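Local atomic coordinates of putative efflux transporter (Bacteroides eggerthii, PDB entry 4L8J), a protein that probably serves as the periplasmic membrane-fusion (adaptor) subunit of an efflux pump, as in the HlyD family of secretion proteins. Residues 56-62 and 130-136; 73-78 and 118-123; 185-191 and 238-244. The contacts are given in a common frame with arbitrary orientation. Where two conformers were deposited one is given. Residue numbers count along the deposited sequence, not the author numbering.

Contact 1: 56-62 and 130-136; sequences VKKGQLI and KLLAPFD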
loop_
_atom_site.group_PDB
_atom_site.type_symbol
_atom_site.label_atom_id
_atom_site.label_comp_id
_atom_site.label_asym_id
_atom_site.label_seq_id
_atom_site.Cartn_x
_atom_site.Cartn_y
_atom_site.Cartn_z
ATOM N N VAL A 56 42.822 -34.049 -19.566
ATOM C CA VAL A 56 42.722 -35.494 -19.684
ATOM C C VAL A 56 41.392 -35.973 -19.097
ATOM O O VAL A 56 40.771 -35.280 -18.291
ATOM C CB VAL A 56 43.934 -36.254 -19.076
ATOM C CG1 VAL A 56 45.235 -35.828 -19.726
ATOM C CG2 VAL A 56 44.007 -36.110 -17.559
ATOM N N LYS A 57 40.968 -37.158 -19.529
ATOM C CA LYS A 57 39.756 -37.836 -19.094
ATOM C C LYS A 57 40.122 -38.997 -18.176
ATOM O O LYS A 57 41.214 -39.541 -18.291
ATOM C CB LYS A 57 38.983 -38.365 -20.330
ATOM C CG LYS A 57 38.454 -37.275 -21.294
ATOM C CD LYS A 57 37.240 -36.480 -20.753
ATOM C CE LYS A 57 35.919 -37.222 -20.863
ATOM N NZ LYS A 57 34.791 -36.456 -20.264
ATOM N N LYS A 58 39.190 -39.411 -17.291
ATOM C CA LYS A 58 39.371 -40.564 -16.418
ATOM C C LYS A 58 39.723 -41.780 -17.286
ATOM O O LYS A 58 39.110 -41.968 -18.342
ATOM C CB LYS A 58 38.083 -40.812 -15.597
ATOM C CG LYS A 58 38.107 -42.103 -14.780
ATOM C CD LYS A 58 36.811 -42.368 -14.038
ATOM C CE LYS A 58 36.883 -43.671 -13.283
ATOM N NZ LYS A 58 35.810 -43.770 -12.259
ATOM N N GLY A 59 40.750 -42.536 -16.879
ATOM C CA GLY A 59 41.208 -43.724 -17.599
ATOM C C GLY A 59 42.283 -43.494 -18.643
ATOM O O GLY A 59 42.916 -44.456 -19.099
ATOM N N GLN A 60 42.480 -42.222 -19.053
ATOM C CA GLN A 60 43.490 -41.852 -20.056
ATOM C C GLN A 60 44.904 -42.136 -19.540
ATOM O O GLN A 60 45.163 -41.954 -18.349
ATOM C CB GLN A 60 43.352 -40.382 -20.431
ATOM C CG GLN A 60 44.212 -39.940 -21.614
ATOM C CD GLN A 60 43.859 -38.570 -22.105
ATOM O OE1 GLN A 60 42.766 -38.047 -21.862
ATOM N NE2 GLN A 60 44.746 -37.993 -22.884
ATOM N N LEU A 61 45.813 -42.573 -20.440
ATOM C CA LEU A 61 47.191 -42.877 -20.070
ATOM C C LEU A 61 47.957 -41.599 -19.681
ATOM O O LEU A 61 47.902 -40.607 -20.384
ATOM C CB LEU A 61 47.921 -43.619 -21.224
ATOM C CG LEU A 61 49.355 -44.107 -20.965
ATOM C CD1 LEU A 61 49.400 -45.179 -19.887
ATOM C CD2 LEU A 61 49.967 -44.652 -22.227
ATOM N N ILE A 62 48.632 -41.635 -18.533
ATOM C CA ILE A 62 49.481 -40.536 -18.044
ATOM C C ILE A 62 50.928 -40.887 -18.305
ATOM O O ILE A 62 51.700 -40.054 -18.777
ATOM C CB ILE A 62 49.249 -40.285 -16.516
ATOM C CG1 ILE A 62 47.793 -39.851 -16.215
ATOM C CG2 ILE A 62 50.300 -39.270 -15.971
ATOM C CD1 ILE A 62 47.426 -38.482 -16.771
ATOM N N LYS A 130 50.895 -49.240 -16.317
ATOM C CA LYS A 130 50.245 -48.101 -16.983
ATOM C C LYS A 130 49.588 -47.242 -15.941
ATOM O O LYS A 130 48.696 -47.719 -15.239
ATOM C CB LYS A 130 49.204 -48.563 -18.034
ATOM C CG LYS A 130 49.768 -49.530 -19.085
ATOM C CD LYS A 130 49.675 -48.978 -20.480
ATOM C CE LYS A 130 50.388 -49.840 -21.495
ATOM N NZ LYS A 130 49.533 -50.959 -21.963
ATOM N N LEU A 131 50.052 -45.995 -15.782
ATOM C CA LEU A 131 49.452 -45.076 -14.811
ATOM C C LEU A 131 48.335 -44.297 -15.524
ATOM O O LEU A 131 48.587 -43.686 -16.552
ATOM C CB LEU A 131 50.535 -44.156 -14.230
ATOM C CG LEU A 131 50.109 -43.026 -13.284
ATOM C CD1 LEU A 131 49.452 -43.579 -12.013
ATOM C CD2 LEU A 131 51.323 -42.151 -12.944
ATOM N N LEU A 132 47.102 -44.392 -15.036
ATOM C CA LEU A 132 45.944 -43.766 -15.685
ATOM C C LEU A 132 45.374 -42.613 -14.865
ATOM O O LEU A 132 45.591 -42.566 -13.652
ATOM C CB LEU A 132 44.840 -44.826 -15.921
ATOM C CG LEU A 132 45.271 -46.167 -16.561
ATOM C CD1 LEU A 132 44.106 -47.122 -16.622
ATOM C CD2 LEU A 132 45.862 -45.985 -17.969
ATOM N N ALA A 133 44.652 -41.681 -15.519
ATOM C CA ALA A 133 44.028 -40.565 -14.821
ATOM C C ALA A 133 42.857 -41.092 -13.971
ATOM O O ALA A 133 41.983 -41.787 -14.506
ATOM C CB ALA A 133 43.554 -39.506 -15.813
ATOM N N PRO A 134 42.863 -40.862 -12.639
ATOM C CA PRO A 134 41.778 -41.409 -11.793
ATOM C C PRO A 134 40.452 -40.629 -11.956
ATOM O O PRO A 134 39.387 -41.125 -11.545
ATOM C CB PRO A 134 42.353 -41.291 -10.378
ATOM C CG PRO A 134 43.230 -40.083 -10.441
ATOM C CD PRO A 134 43.832 -40.082 -11.838
ATOM N N PHE A 135 40.515 -39.424 -12.559
ATOM C CA PHE A 135 39.359 -38.557 -12.853
ATOM C C PHE A 135 39.688 -37.583 -13.996
ATOM O O PHE A 135 40.870 -37.374 -14.309
ATOM C CB PHE A 135 38.904 -37.759 -11.592
ATOM C CG PHE A 135 40.020 -37.111 -10.802
ATOM C CD1 PHE A 135 40.652 -35.969 -11.267
ATOM C CD2 PHE A 135 40.474 -37.677 -9.618
ATOM C CE1 PHE A 135 41.714 -35.408 -10.566
ATOM C CE2 PHE A 135 41.529 -37.100 -8.909
ATOM C CZ PHE A 135 42.137 -35.970 -9.388
ATOM N N ASP A 136 38.637 -36.952 -14.591
ATOM C CA ASP A 136 38.791 -35.907 -15.612
ATOM C C ASP A 136 39.527 -34.745 -14.974
ATOM O O ASP A 136 39.134 -34.301 -13.891
ATOM C CB ASP A 136 37.413 -35.441 -16.137
ATOM C CG ASP A 136 36.658 -36.410 -17.023
ATOM O OD1 ASP A 136 37.031 -37.601 -17.062
ATOM O OD2 ASP A 136 35.667 -35.984 -17.656
#
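A133 is the bump that fills a hollow lined by K57 O and the side chains of V56 and I62: its CB sits 3.4 Å from K57 O, 3.8 Å from V56 CG2 and 4.1 Å from I62 CD1. K57 to Q60 form a type II beta turn, closed by Q60 N to K57 O at 3.1 Å; at phi 91°, a CB on G59 would collide with K58 O, so glycine suits this position. Segment 130-136 follows the turn: G59 N donates to A133 O (2.8 Å), A133 N to Q60 O (2.9 Å) and I62 N to L131 O (2.9 Å). L132 CD2 lies 3.5 Å from G59 O and, across an antiparallel non-hydrogen-bonded pair, 4.1 Å from L61 CD1. I62 CG2 lies 4.3 Å from L131 CD2. I62 and F135 also reach strand 155-161. Both segments belong to the barrel-sandwich (lipoyl-like) domain, joined where the helical insertion leaves and returns. At the far end D136 OD1 accepts K58 N (2.8 Å), and D136 OD2 forms a salt bridge with K57 NZ (2.8 Å). The chemistry implies backbone pairing around a small apolar plug, one aspartate fastening the exposed turn.

Contact 2: 73-78 and 118-123; sequences QYAADK and AYELST
Two alpha-helical segments (phi -56 to -75°, psi -30 to -55°) run antiparallel: their axes approach to 8.7 Å, with 153° between N-to-C directions and a signed crossing angle of -153°. The register sets Y74 opposite S122 (CA-CA 5.0 Å) and D77 opposite Y119 (CA-CA 4.9 Å). Along the second helix, A118 comes first, its CB directed toward the partner and 4.1 Å from D77 OD2. That carboxylate oxygen also lies 3.1 Å from A118 O, a meeting of two acceptors and so no bond; D77 (chi1 m) has its other oxygen, OD1, held by Q73 NE2 at 2.9 Å. Y119 (chi1 t, chi2 34°) buries the most surface. K78 CA stands 3.8 Å from its ring centroid, 19° off the normal, a CH-pi contact, while Y74 (chi1 t, chi2 -87°) meets it obliquely, centroids 5.4 Å apart, planes at 56°, Y74 CE2 to Y119 CE1 3.7 Å. The ring of Y119 also meets Y81. S122, with chi1 p, points at the partner and fits closely: its OG is 3.5 Å from Y74 CA and bonds back to Y119 O at 3.3 Å. T123 (chi1 m) gives OG1 to Y119 O at 2.8 Å, and water 1 joins T123 OG1 (3.0 Å) to Y74 OH (2.8 Å). Helices 68-95 and 102-127 thus pair in a way consistent with the alpha-helical hairpin of membrane-fusion proteins. With Y119 and Y74 themselves at the two closest CA pairs, facing D77 and the small S122, cohesion rests on aromatic and CH-pi packing, supplemented by a water bridge.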
loop_
_atom_site.group_PDB
_atom_site.type_symbol
_atom_site.label_atom_id
_atom_site.label_comp_id
_atom_site.label_asym_id
_atom_site.label_seq_id
_atom_site.Cartn_x
_atom_site.Cartn_y
_atom_site.Cartn_z
ATOM N N GLN A 73 57.941 -62.110 -14.533
ATOM C CA GLN A 73 57.392 -62.613 -13.278
ATOM C C GLN A 73 55.945 -63.078 -13.469
ATOM O O GLN A 73 55.596 -64.143 -12.988
ATOM C CB GLN A 73 57.477 -61.556 -12.167
ATOM C CG GLN A 73 57.244 -62.123 -10.761
ATOM C CD GLN A 73 58.290 -63.154 -10.400
ATOM O OE1 GLN A 73 59.492 -62.869 -10.334
ATOM N NE2 GLN A 73 57.857 -64.392 -10.221
ATOM N N TYR A 74 55.140 -62.310 -14.219
ATOM C CA TYR A 74 53.742 -62.616 -14.527
ATOM C C TYR A 74 53.620 -64.012 -15.193
ATOM O O TYR A 74 52.868 -64.848 -14.683
ATOM C CB TYR A 74 53.112 -61.502 -15.406
ATOM C CG TYR A 74 51.689 -61.787 -15.841
ATOM C CD1 TYR A 74 51.424 -62.511 -17.001
ATOM C CD2 TYR A 74 50.607 -61.333 -15.095
ATOM C CE1 TYR A 74 50.118 -62.817 -17.382
ATOM C CE2 TYR A 74 49.296 -61.600 -15.485
ATOM C CZ TYR A 74 49.056 -62.352 -16.624
ATOM O OH TYR A 74 47.762 -62.613 -17.005
ATOM N N ALA A 75 54.356 -64.249 -16.317
ATOM C CA ALA A 75 54.346 -65.504 -17.069
ATOM C C ALA A 75 54.819 -66.704 -16.223
ATOM O O ALA A 75 54.337 -67.820 -16.440
ATOM C CB ALA A 75 55.214 -65.385 -18.324
ATOM N N ALA A 76 55.768 -66.480 -15.290
ATOM C CA ALA A 76 56.268 -67.517 -14.382
ATOM C C ALA A 76 55.228 -67.805 -13.293
ATOM O O ALA A 76 54.985 -68.962 -12.962
ATOM C CB ALA A 76 57.588 -67.074 -13.758
ATOM N N ASP A 77 54.593 -66.756 -12.750
ATOM C CA ASP A 77 53.565 -66.909 -11.720
ATOM C C ASP A 77 52.302 -67.529 -12.337
ATOM O O ASP A 77 51.649 -68.342 -11.684
ATOM C CB ASP A 77 53.273 -65.557 -11.030
ATOM C CG ASP A 77 54.397 -65.051 -10.133
ATOM O OD1 ASP A 77 55.322 -65.827 -9.846
ATOM O OD2 ASP A 77 54.298 -63.909 -9.646
ATOM N N LYS A 78 52.005 -67.196 -13.607
ATOM C CA LYS A 78 50.871 -67.744 -14.365
ATOM C C LYS A 78 51.024 -69.255 -14.516
ATOM O O LYS A 78 50.095 -69.991 -14.171
ATOM C CB LYS A 78 50.734 -67.077 -15.751
ATOM C CG LYS A 78 49.499 -67.525 -16.541
ATOM C CD LYS A 78 49.342 -66.732 -17.839
ATOM C CE LYS A 78 48.085 -67.087 -18.596
ATOM N NZ LYS A 78 48.205 -68.382 -19.319
ATOM N N ALA A 118 50.620 -65.206 -5.372
ATOM C CA ALA A 118 51.753 -64.754 -6.190
ATOM C C ALA A 118 51.270 -64.267 -7.562
ATOM O O ALA A 118 51.701 -63.199 -8.013
ATOM C CB ALA A 118 52.778 -65.869 -6.351
ATOM N N TYR A 119 50.336 -65.021 -8.200
ATOM C CA TYR A 119 49.767 -64.662 -9.510
ATOM C C TYR A 119 48.861 -63.399 -9.405
ATOM O O TYR A 119 48.861 -62.580 -10.325
ATOM C CB TYR A 119 49.008 -65.854 -10.105
ATOM C CG TYR A 119 48.507 -65.695 -11.531
ATOM C CD1 TYR A 119 49.222 -64.950 -12.470
ATOM C CD2 TYR A 119 47.364 -66.356 -11.964
ATOM C CE1 TYR A 119 48.773 -64.822 -13.787
ATOM C CE2 TYR A 119 46.929 -66.267 -13.283
ATOM C CZ TYR A 119 47.627 -65.489 -14.190
ATOM O OH TYR A 119 47.170 -65.415 -15.482
ATOM N N GLU A 120 48.132 -63.223 -8.297
ATOM C CA GLU A 120 47.288 -62.039 -8.103
ATOM C C GLU A 120 48.147 -60.773 -8.022
ATOM O O GLU A 120 47.796 -59.757 -8.614
ATOM C CB GLU A 120 46.424 -62.176 -6.848
ATOM C CG GLU A 120 45.285 -63.169 -7.007
ATOM C CD GLU A 120 44.499 -63.506 -5.754
ATOM O OE1 GLU A 120 45.039 -63.352 -4.633
ATOM O OE2 GLU A 120 43.343 -63.961 -5.903
ATOM N N LEU A 121 49.272 -60.848 -7.297
ATOM C CA LEU A 121 50.223 -59.750 -7.132
ATOM C C LEU A 121 50.860 -59.393 -8.485
ATOM O O LEU A 121 50.916 -58.207 -8.809
ATOM C CB LEU A 121 51.307 -60.132 -6.088
ATOM C CG LEU A 121 52.479 -59.150 -5.909
ATOM C CD1 LEU A 121 52.021 -57.835 -5.279
ATOM C CD2 LEU A 121 53.574 -59.778 -5.070
ATOM N N SER A 122 51.314 -60.414 -9.279
ATOM C CA SER A 122 51.924 -60.149 -10.581
ATOM C C SER A 122 50.877 -59.607 -11.585
ATOM O O SER A 122 51.244 -58.816 -12.453
ATOM C CB SER A 122 52.655 -61.381 -11.122
ATOM O OG SER A 122 51.816 -62.386 -11.668
ATOM N N THR A 123 49.589 -60.002 -11.452
ATOM C CA THR A 123 48.477 -59.514 -12.297
ATOM C C THR A 123 48.280 -58.010 -12.033
ATOM O O THR A 123 48.115 -57.242 -12.978
ATOM C CB THR A 123 47.181 -60.330 -12.031
ATOM O OG1 THR A 123 47.363 -61.653 -12.524
ATOM C CG2 THR A 123 45.947 -59.735 -12.688
HETATM O O HOH W 1 45.821 -62.529 -14.954
#

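Contact 3: 185-191 and 238-244; sequences TFKVEFD and TCNIRLA
Strands 185-190 and 238-244 run antiparallel, axes 4.6 Å apart at closest and 154° between directions. Three pairs are hydrogen-bonded: T185 N-A244 O 2.9 and A244 N-T185 O 3.0 Å; K187 N-R242 O 3.0 and R242 N-K187 O 2.8 Å; E189 N-N240 O 3.0 and N240 N-E189 O 2.8 Å. F186-L243, V188-I241 and F190-C239 are non-hydrogen-bonded pairs. D191 N to T238 O, 3.2 Å, extends the pairing.

The face of these last six residues is buried. F186 (chi1 m, chi2 84°) receives L243 (t, p), whose CD1 lies 4.2 Å from the F186 centroid, 30° off the normal, an off-centre CH-pi contact. F186 CD2 is 4.1 Å from CG2 of I241 (m, chi2 97°, off-well). V188 (t) puts CG1 3.9 Å from C239 CB; C239 (p) places SG obliquely, 5.3 Å from the F190 (m) centroid.

On the other face, R242 (t, p, p) salt-bridges D24, which also accepts ND2 of N240 (t); K187 (m, m) turns to N199 and E189 (t, t) to G195. D191 (m) OD2 accepts T238 OG1, 2.6 Å.

Strands 198-205 and 20-29 flank the pair: a closed six-stranded antiparallel barrel, consistent with the beta-barrel domain of membrane-fusion proteins.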
loop_
_atom_site.group_PDB
_atom_site.type_symbol
_atom_site.label_atom_id
_atom_site.label_comp_id
_atom_site.label_asym_id
_atom_site.label_seq_id
_atom_site.Cartn_x
_atom_site.Cartn_y
_atom_site.Cartn_z
ATOM N N THR A 185 17.536 -18.341 -8.004
ATOM C CA THR A 185 18.526 -18.686 -9.037
ATOM C C THR A 185 19.849 -17.940 -8.809
ATOM O O THR A 185 19.868 -16.908 -8.153
ATOM C CB THR A 185 17.974 -18.405 -10.463
ATOM O OG1 THR A 185 17.774 -17.004 -10.624
ATOM C CG2 THR A 185 16.679 -19.185 -10.775
ATOM N N PHE A 186 20.944 -18.473 -9.354
ATOM C CA PHE A 186 22.294 -17.898 -9.286
ATOM C C PHE A 186 22.851 -17.819 -10.672
ATOM O O PHE A 186 22.874 -18.833 -11.377
ATOM C CB PHE A 186 23.244 -18.736 -8.392
ATOM C CG PHE A 186 22.736 -19.057 -7.009
ATOM C CD1 PHE A 186 21.901 -20.145 -6.792
ATOM C CD2 PHE A 186 23.086 -18.265 -5.920
ATOM C CE1 PHE A 186 21.433 -20.442 -5.507
ATOM C CE2 PHE A 186 22.633 -18.572 -4.634
ATOM C CZ PHE A 186 21.807 -19.651 -4.439
ATOM N N LYS A 187 23.288 -16.621 -11.071
ATOM C CA LYS A 187 23.907 -16.380 -12.376
ATOM C C LYS A 187 25.271 -15.753 -12.132
ATOM O O LYS A 187 25.371 -14.781 -11.376
ATOM C CB LYS A 187 23.024 -15.494 -13.278
ATOM C CG LYS A 187 21.599 -16.009 -13.515
ATOM C CD LYS A 187 21.489 -17.018 -14.651
ATOM C CE LYS A 187 20.082 -17.559 -14.801
ATOM N NZ LYS A 187 19.834 -18.698 -13.880
ATOM N N VAL A 188 26.319 -16.340 -12.725
ATOM C CA VAL A 188 27.703 -15.891 -12.560
ATOM C C VAL A 188 28.238 -15.183 -13.785
ATOM O O VAL A 188 28.145 -15.678 -14.906
ATOM C CB VAL A 188 28.631 -17.083 -12.194
ATOM C CG1 VAL A 188 30.110 -16.655 -12.097
ATOM C CG2 VAL A 188 28.175 -17.736 -10.904
ATOM N N GLU A 189 28.889 -14.070 -13.529
ATOM C CA GLU A 189 29.623 -13.324 -14.530
ATOM C C GLU A 189 31.070 -13.178 -14.022
ATOM O O GLU A 189 31.273 -12.562 -12.980
ATOM C CB GLU A 189 28.948 -11.967 -14.809
ATOM C CG GLU A 189 29.551 -11.278 -16.035
ATOM C CD GLU A 189 29.099 -9.851 -16.281
ATOM O OE1 GLU A 189 28.543 -9.218 -15.356
ATOM O OE2 GLU A 189 29.320 -9.360 -17.408
ATOM N N PHE A 190 32.054 -13.823 -14.703
ATOM C CA PHE A 190 33.465 -13.741 -14.294
ATOM C C PHE A 190 34.055 -12.398 -14.713
ATOM O O PHE A 190 33.790 -11.930 -15.835
ATOM C CB PHE A 190 34.300 -14.899 -14.869
ATOM C CG PHE A 190 33.850 -16.260 -14.397
ATOM C CD1 PHE A 190 34.282 -16.769 -13.179
ATOM C CD2 PHE A 190 32.981 -17.029 -15.165
ATOM C CE1 PHE A 190 33.863 -18.024 -12.745
ATOM C CE2 PHE A 190 32.549 -18.277 -14.716
ATOM C CZ PHE A 190 32.999 -18.770 -13.516
ATOM N N ASP A 191 34.818 -11.768 -13.804
ATOM C CA ASP A 191 35.495 -10.490 -14.047
ATOM C C ASP A 191 36.466 -10.585 -15.249
ATOM O O ASP A 191 36.604 -9.613 -15.977
ATOM C CB ASP A 191 36.267 -10.039 -12.786
ATOM C CG ASP A 191 35.375 -9.699 -11.592
ATOM O OD1 ASP A 191 34.148 -9.537 -11.790
ATOM O OD2 ASP A 191 35.912 -9.530 -10.478
ATOM N N THR A 238 37.916 -13.839 -9.598
ATOM C CA THR A 238 36.757 -13.235 -8.947
ATOM C C THR A 238 35.601 -13.144 -9.938
ATOM O O THR A 238 35.784 -13.243 -11.168
ATOM C CB THR A 238 37.112 -11.872 -8.327
ATOM O OG1 THR A 238 37.697 -11.072 -9.347
ATOM C CG2 THR A 238 38.079 -11.992 -7.136
ATOM N N CYS A 239 34.391 -12.961 -9.392
ATOM C CA CYS A 239 33.202 -12.907 -10.213
ATOM C C CYS A 239 32.093 -12.212 -9.488
ATOM O O CYS A 239 32.177 -11.967 -8.281
ATOM C CB CYS A 239 32.793 -14.326 -10.603
ATOM S SG CYS A 239 32.362 -15.378 -9.186
ATOM N N ASN A 240 31.012 -11.937 -10.233
ATOM C CA ASN A 240 29.787 -11.407 -9.675
ATOM C C ASN A 240 28.783 -12.527 -9.645
ATOM O O ASN A 240 28.712 -13.309 -10.588
ATOM C CB ASN A 240 29.249 -10.199 -10.469
ATOM C CG ASN A 240 27.977 -9.630 -9.870
ATOM O OD1 ASN A 240 28.018 -8.934 -8.860
ATOM N ND2 ASN A 240 26.804 -10.021 -10.387
ATOM N N ILE A 241 28.041 -12.639 -8.543
ATOM C CA ILE A 241 26.949 -13.620 -8.402
ATOM C C ILE A 241 25.668 -12.844 -8.299
ATOM O O ILE A 241 25.479 -12.071 -7.358
ATOM C CB ILE A 241 27.094 -14.629 -7.238
ATOM C CG1 ILE A 241 28.468 -15.339 -7.303
ATOM C CG2 ILE A 241 25.948 -15.664 -7.267
ATOM C CD1 ILE A 241 29.488 -14.743 -6.445
ATOM N N ARG A 242 24.780 -13.059 -9.252
ATOM C CA ARG A 242 23.461 -12.422 -9.223
ATOM C C ARG A 242 22.476 -13.445 -8.662
ATOM O O ARG A 242 22.318 -14.522 -9.236
ATOM C CB ARG A 242 23.070 -11.932 -10.645
ATOM C CG ARG A 242 21.573 -11.671 -10.928
ATOM C CD ARG A 242 20.954 -10.469 -10.254
ATOM N NE ARG A 242 21.685 -9.206 -10.438
ATOM C CZ ARG A 242 21.437 -8.294 -11.376
ATOM N NH1 ARG A 242 20.513 -8.518 -12.302
ATOM N NH2 ARG A 242 22.116 -7.158 -11.399
ATOM N N LEU A 243 21.899 -13.152 -7.493
ATOM C CA LEU A 243 20.865 -13.973 -6.857
ATOM C C LEU A 243 19.506 -13.381 -7.217
ATOM O O LEU A 243 19.330 -12.188 -6.993
ATOM C CB LEU A 243 21.051 -14.002 -5.312
ATOM C CG LEU A 243 19.895 -14.610 -4.459
ATOM C CD1 LEU A 243 19.832 -16.105 -4.601
ATOM C CD2 LEU A 243 20.062 -14.257 -2.978
ATOM N N ALA A 244 18.569 -14.179 -7.788
ATOM C CA ALA A 244 17.190 -13.739 -8.133
ATOM C C ALA A 244 16.188 -14.602 -7.392
ATOM O O ALA A 244 16.204 -15.842 -7.506
ATOM C CB ALA A 244 16.925 -13.806 -9.632
HETATM O O HOH W 2 19.921 -15.015 -10.750
HETATM O O HOH W 3 25.955 -12.233 -12.596
HETATM O O HOH W 4 25.752 -9.660 -13.419
#

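Overall arrangement
Contact 2 is nested within the chain loop closed by contact 1: strand 61-65 leads into helix 68-95, and helix 102-127 returns to strand 130-132. Their centres lie about 25 Å apart. Contact 3 comes later in the chain, in the six-stranded barrel, about 32 Å from contact 1 and about 56 Å from contact 2 between centres. Burial follows position: contact 3, about 11 Å from the chain centre, has six buried residues and none exposed; contact 1 has three buried and six exposed; contact 2, about 45 Å out, is a surface contact. Backbone hydrogen bonds dominate both beta contacts, whereas the helices meet through side chains and water, burying 366 Å² against 628 and 635 Å².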